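Local coordinates for protein exosome complex exonuclease RRP46 homolog (Oryza sativa Japonica Group, PDB 3HKM) that probably serves as a component of the RNA-degrading exosome core, binds double-stranded DNA and single-stranded RNA, and shows hydrolytic DNase and phosphorolytic RNase activities in vitro, at residues 207-210 / 211-215; 153-156 / 157-161. All coordinates share one frame; numbering follows the deposited sequence.

Contact 1: 207-210 / 211-215; sequences DYFS and CIERG
Phe209 and Ile212 meet on the first turns of the alpha-helix 205-229, the long C-terminal helix of this RNase PH domain. The backbone is regular: each carbonyl from Asp207 to Ser210 accepts the amide four residues on, the shortest bonds being Glu213 N to Phe209 O and Arg214 N to Ser210 O, both 2.7 Å. Packing is tight where the helix lies on the antiparallel sheet. There Cys211 is buried among Cys143, Val145, Val151 and Leu169, and Ile212 also reaches Leu169. Ile212 bridges two rings of the preceding turn. Its CG1 sits between the backbone N and the carbonyl carbon (chi1 62°), which brings CG1 within 3.6 Å of Phe209 CD1, while CG2 lies 4.2 Å from Tyr208 CE1, above that ring's face and toward its rim. The polar end of Tyr208 turns elsewhere, its OH hydrogen-bonded to Ser197 OG. Replacing Ile212 with an alanine would probably open a gap between the two rings and leave Phe209 freer to turn. The outer side is looser: Phe209 and Glu213 are exposed and cross obliquely, the carboxylate plane standing 79° from the ring plane. Glu213 meets the ring chiefly through its CB, in a CH-pi contact over the phenyl face. Glu213 CB stands 4.1 Å from the centroid of the Phe209 ring, and Glu213 OE1 comes to 3.8 Å from Phe209 CE2.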
loop_
_atom_site.group_PDB
_atom_site.type_symbol
_atom_site.label_atom_id
_atom_site.label_comp_id
_atom_site.label_asym_id
_atom_site.label_seq_id
_atom_site.Cartn_x
_atom_site.Cartn_y
_atom_site.Cartn_z
ATOM N N ASP A 207 -14.458 8.812 15.341
ATOM C CA ASP A 207 -14.145 7.575 14.620
ATOM C C ASP A 207 -12.771 7.676 13.971
ATOM O O ASP A 207 -11.919 6.811 14.158
ATOM C CB ASP A 207 -15.182 7.301 13.527
ATOM C CG ASP A 207 -16.462 6.705 14.069
ATOM O OD1 ASP A 207 -16.471 6.309 15.251
ATOM O OD2 ASP A 207 -17.457 6.634 13.305
ATOM N N TYR A 208 -12.579 8.746 13.202
ATOM C CA TYR A 208 -11.340 8.997 12.478
ATOM C C TYR A 208 -10.103 8.963 13.374
ATOM O O TYR A 208 -9.087 8.384 13.000
ATOM C CB TYR A 208 -11.432 10.336 11.739
ATOM C CG TYR A 208 -10.242 10.667 10.858
ATOM C CD1 TYR A 208 -9.799 9.777 9.880
ATOM C CD2 TYR A 208 -9.579 11.888 10.980
ATOM C CE1 TYR A 208 -8.719 10.087 9.063
ATOM C CE2 TYR A 208 -8.495 12.208 10.162
ATOM C CZ TYR A 208 -8.071 11.300 9.207
ATOM O OH TYR A 208 -7.004 11.616 8.393
ATOM N N PHE A 209 -10.169 9.586 14.548
ATOM C CA PHE A 209 -9.005 9.568 15.437
ATOM C C PHE A 209 -8.729 8.188 16.019
ATOM O O PHE A 209 -7.570 7.806 16.188
ATOM C CB PHE A 209 -9.094 10.579 16.582
ATOM C CG PHE A 209 -8.087 10.315 17.681
ATOM C CD1 PHE A 209 -6.721 10.443 17.432
ATOM C CD2 PHE A 209 -8.499 9.901 18.943
ATOM C CE1 PHE A 209 -5.794 10.186 18.430
ATOM C CE2 PHE A 209 -7.578 9.645 19.940
ATOM C CZ PHE A 209 -6.227 9.789 19.684
ATOM N N SER A 210 -9.782 7.449 16.348
ATOM C CA SER A 210 -9.590 6.093 16.840
ATOM C C SER A 210 -8.827 5.277 15.797
ATOM O O SER A 210 -7.905 4.535 16.132
ATOM C CB SER A 210 -10.929 5.433 17.180
ATOM O OG SER A 210 -10.729 4.148 17.752
ATOM N N CYS A 211 -9.201 5.441 14.531
ATOM C CA CYS A 211 -8.545 4.749 13.423
ATOM C C CYS A 211 -7.055 5.071 13.328
ATOM O O CYS A 211 -6.227 4.171 13.186
ATOM C CB CYS A 211 -9.224 5.090 12.096
ATOM S SG CYS A 211 -10.783 4.224 11.772
ATOM N N ILE A 212 -6.715 6.354 13.391
ATOM C CA ILE A 212 -5.321 6.769 13.317
ATOM C C ILE A 212 -4.563 6.353 14.572
ATOM O O ILE A 212 -3.421 5.901 14.491
ATOM C CB ILE A 212 -5.170 8.290 13.043
ATOM C CG1 ILE A 212 -5.792 9.114 14.164
ATOM C CG2 ILE A 212 -5.808 8.661 11.712
ATOM C CD1 ILE A 212 -6.084 10.552 13.765
ATOM N N GLU A 213 -5.207 6.500 15.726
ATOM C CA GLU A 213 -4.647 6.051 16.996
ATOM C C GLU A 213 -4.344 4.558 16.952
ATOM O O GLU A 213 -3.257 4.108 17.320
ATOM C CB GLU A 213 -5.641 6.314 18.128
ATOM C CG GLU A 213 -5.438 5.413 19.335
ATOM C CD GLU A 213 -6.742 5.025 20.016
ATOM O OE1 GLU A 213 -7.486 5.930 20.469
ATOM O OE2 GLU A 213 -7.011 3.804 20.106
ATOM N N ARG A 214 -5.328 3.791 16.506
ATOM C CA ARG A 214 -5.224 2.344 16.488
ATOM C C ARG A 214 -4.201 1.907 15.446
ATOM O O ARG A 214 -3.287 1.152 15.745
ATOM C CB ARG A 214 -6.595 1.735 16.190
ATOM C CG ARG A 214 -6.729 0.266 16.539
ATOM C CD ARG A 214 -6.885 0.094 18.037
ATOM N NE ARG A 214 -6.970 -1.310 18.423
ATOM C CZ ARG A 214 -8.110 -1.988 18.507
ATOM N NH1 ARG A 214 -9.265 -1.393 18.220
ATOM N NH2 ARG A 214 -8.099 -3.262 18.878
ATOM N N GLY A 215 -4.365 2.387 14.220
ATOM C CA GLY A 215 -3.475 2.017 13.136
ATOM C C GLY A 215 -2.024 2.290 13.462
ATOM O O GLY A 215 -1.171 1.437 13.269
#

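Contact 2: 153-156 / 157-161; sequences LDTN and KAEEQ
Just after strand 151-153, the backbone bends from Asn156 into a short, weakly bonded helix, 157-160, where Glu160 N gives Asn156 O a weak bond of 3.2 Å with an N-H...O angle of only 128°. Side chains supply the firmer links. Asn156 is the N-cap, and with Glu159 it forms a capping box: Asn156 OD1 accepts from Glu159 N at 2.8 Å, and Glu159 OE1 accepts from Asn156 N at 3.2 Å. The first donor is tilted 28° from the amide carbonyl plane; the second meets the carboxylate from above its plane. Asn156 CG lies between its own N and carbonyl carbon (chi1 54°), which swings OD1 forward over the first turn. Glu159 runs back extended, crossing the asparagine side chain at about a right angle, and its OE1 also comes within 3.1 Å of Thr155 CA. Thr155 and Glu160 meet beside the box, with Thr155 OG1 2.9 Å from Glu160 OE2. Outside the turn, Glu159 OE2 forms a salt bridge with Arg5, Glu160 OE2 accepts from Ser114 N, and Asp112 accepts from Lys157 N. Two early amides of the helix thus find side-chain acceptors, at Asn156 and Asp112. Carboxylates near this N-terminal end probably interact favourably with the small helix dipole, and Arg5 is likely to offset part of the negative charge of Glu159, which also lies near like-charged Asp7.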
loop_
_atom_site.group_PDB
_atom_site.type_symbol
_atom_site.label_atom_id
_atom_site.label_comp_id
_atom_site.label_asym_id
_atom_site.label_seq_id
_atom_site.Cartn_x
_atom_site.Cartn_y
_atom_site.Cartn_z
ATOM N N LEU A 153 -8.777 -3.544 12.643
ATOM C CA LEU A 153 -7.598 -3.354 11.793
ATOM C C LEU A 153 -7.455 -4.450 10.738
ATOM O O LEU A 153 -7.644 -5.636 11.028
ATOM C CB LEU A 153 -6.318 -3.263 12.638
ATOM C CG LEU A 153 -6.271 -2.108 13.644
ATOM C CD1 LEU A 153 -4.942 -2.070 14.375
ATOM C CD2 LEU A 153 -6.545 -0.781 12.946
ATOM N N ASP A 154 -7.128 -4.042 9.514
ATOM C CA ASP A 154 -6.906 -4.974 8.412
ATOM C C ASP A 154 -8.148 -5.819 8.133
ATOM O O ASP A 154 -8.156 -7.030 8.332
ATOM C CB ASP A 154 -5.716 -5.875 8.727
ATOM C CG ASP A 154 -5.114 -6.518 7.483
ATOM O OD1 ASP A 154 -5.264 -5.967 6.368
ATOM O OD2 ASP A 154 -4.461 -7.572 7.639
ATOM N N THR A 155 -9.199 -5.161 7.669
ATOM C CA THR A 155 -10.452 -5.832 7.365
ATOM C C THR A 155 -10.311 -6.742 6.158
ATOM O O THR A 155 -9.516 -6.483 5.258
ATOM C CB THR A 155 -11.549 -4.813 7.033
ATOM O OG1 THR A 155 -11.050 -3.905 6.049
ATOM C CG2 THR A 155 -11.951 -4.042 8.269
ATOM N N ASN A 156 -11.111 -7.802 6.139
ATOM C CA ASN A 156 -11.186 -8.684 4.987
ATOM C C ASN A 156 -12.365 -8.330 4.076
ATOM O O ASN A 156 -12.972 -7.271 4.224
ATOM C CB ASN A 156 -11.238 -10.150 5.430
ATOM C CG ASN A 156 -12.351 -10.427 6.422
ATOM O OD1 ASN A 156 -13.224 -9.591 6.646
ATOM N ND2 ASN A 156 -12.324 -11.612 7.022
ATOM N N LYS A 157 -12.675 -9.205 3.126
ATOM C CA LYS A 157 -13.755 -8.965 2.177
ATOM C C LYS A 157 -15.105 -9.042 2.884
ATOM O O LYS A 157 -16.020 -8.272 2.592
ATOM C CB LYS A 157 -13.678 -9.994 1.048
ATOM C CG LYS A 157 -14.617 -9.761 -0.128
ATOM C CD LYS A 157 -14.440 -10.874 -1.154
ATOM C CE LYS A 157 -15.329 -10.677 -2.372
ATOM N NZ LYS A 157 -15.279 -11.851 -3.302
ATOM N N ALA A 158 -15.216 -9.963 3.834
ATOM C CA ALA A 158 -16.451 -10.157 4.591
ATOM C C ALA A 158 -16.793 -8.968 5.493
ATOM O O ALA A 158 -17.947 -8.544 5.559
ATOM C CB ALA A 158 -16.367 -11.444 5.413
ATOM N N GLU A 159 -15.786 -8.445 6.190
ATOM C CA GLU A 159 -15.961 -7.311 7.096
ATOM C C GLU A 159 -16.187 -6.022 6.322
ATOM O O GLU A 159 -16.731 -5.049 6.852
ATOM C CB GLU A 159 -14.736 -7.163 8.006
ATOM C CG GLU A 159 -14.589 -8.277 9.043
ATOM C CD GLU A 159 -13.184 -8.373 9.627
ATOM O OE1 GLU A 159 -12.267 -7.709 9.102
ATOM O OE2 GLU A 159 -12.991 -9.123 10.607
ATOM N N GLU A 160 -15.768 -6.018 5.062
ATOM C CA GLU A 160 -15.902 -4.834 4.221
ATOM C C GLU A 160 -17.329 -4.712 3.662
ATOM O O GLU A 160 -17.790 -3.614 3.333
ATOM C CB GLU A 160 -14.812 -4.818 3.128
ATOM C CG GLU A 160 -13.438 -4.366 3.685
ATOM C CD GLU A 160 -12.249 -4.501 2.723
ATOM O OE1 GLU A 160 -12.399 -5.007 1.584
ATOM O OE2 GLU A 160 -11.141 -4.085 3.129
ATOM N N GLN A 161 -18.028 -5.848 3.598
ATOM C CA GLN A 161 -19.436 -5.913 3.190
ATOM C C GLN A 161 -20.368 -5.699 4.384
ATOM O O GLN A 161 -21.579 -5.545 4.226
ATOM C CB GLN A 161 -19.735 -7.267 2.518
ATOM C CG GLN A 161 -21.211 -7.717 2.537
ATOM C CD GLN A 161 -21.948 -7.538 1.201
ATOM O OE1 GLN A 161 -21.709 -6.582 0.465
ATOM N NE2 GLN A 161 -22.860 -8.464 0.897
#

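In the fold
Contact 2 precedes contact 1 along the chain, and their centres lie about 16 Å apart. They meet through Leu153, the last residue of edge strand 151-153: Leu153 CD1 lies 3.7 Å from Arg214 CG, and Leu153 CD2 lies 4.1 Å from Gly215 N. Helix 205-229 thus packs over the same strand from which the capped turn departs. Val151, farther back on that strand, touches Ser210, Cys211 and Arg214 of contact 1. The N-terminal segment serves both places, since Arg214 packs on Pro11 and Asn12 while Arg5 pairs with Glu159. Contact 1 lies nearer the surface, with buried Cys211 turned to the sheet, while contact 2 is more enclosed.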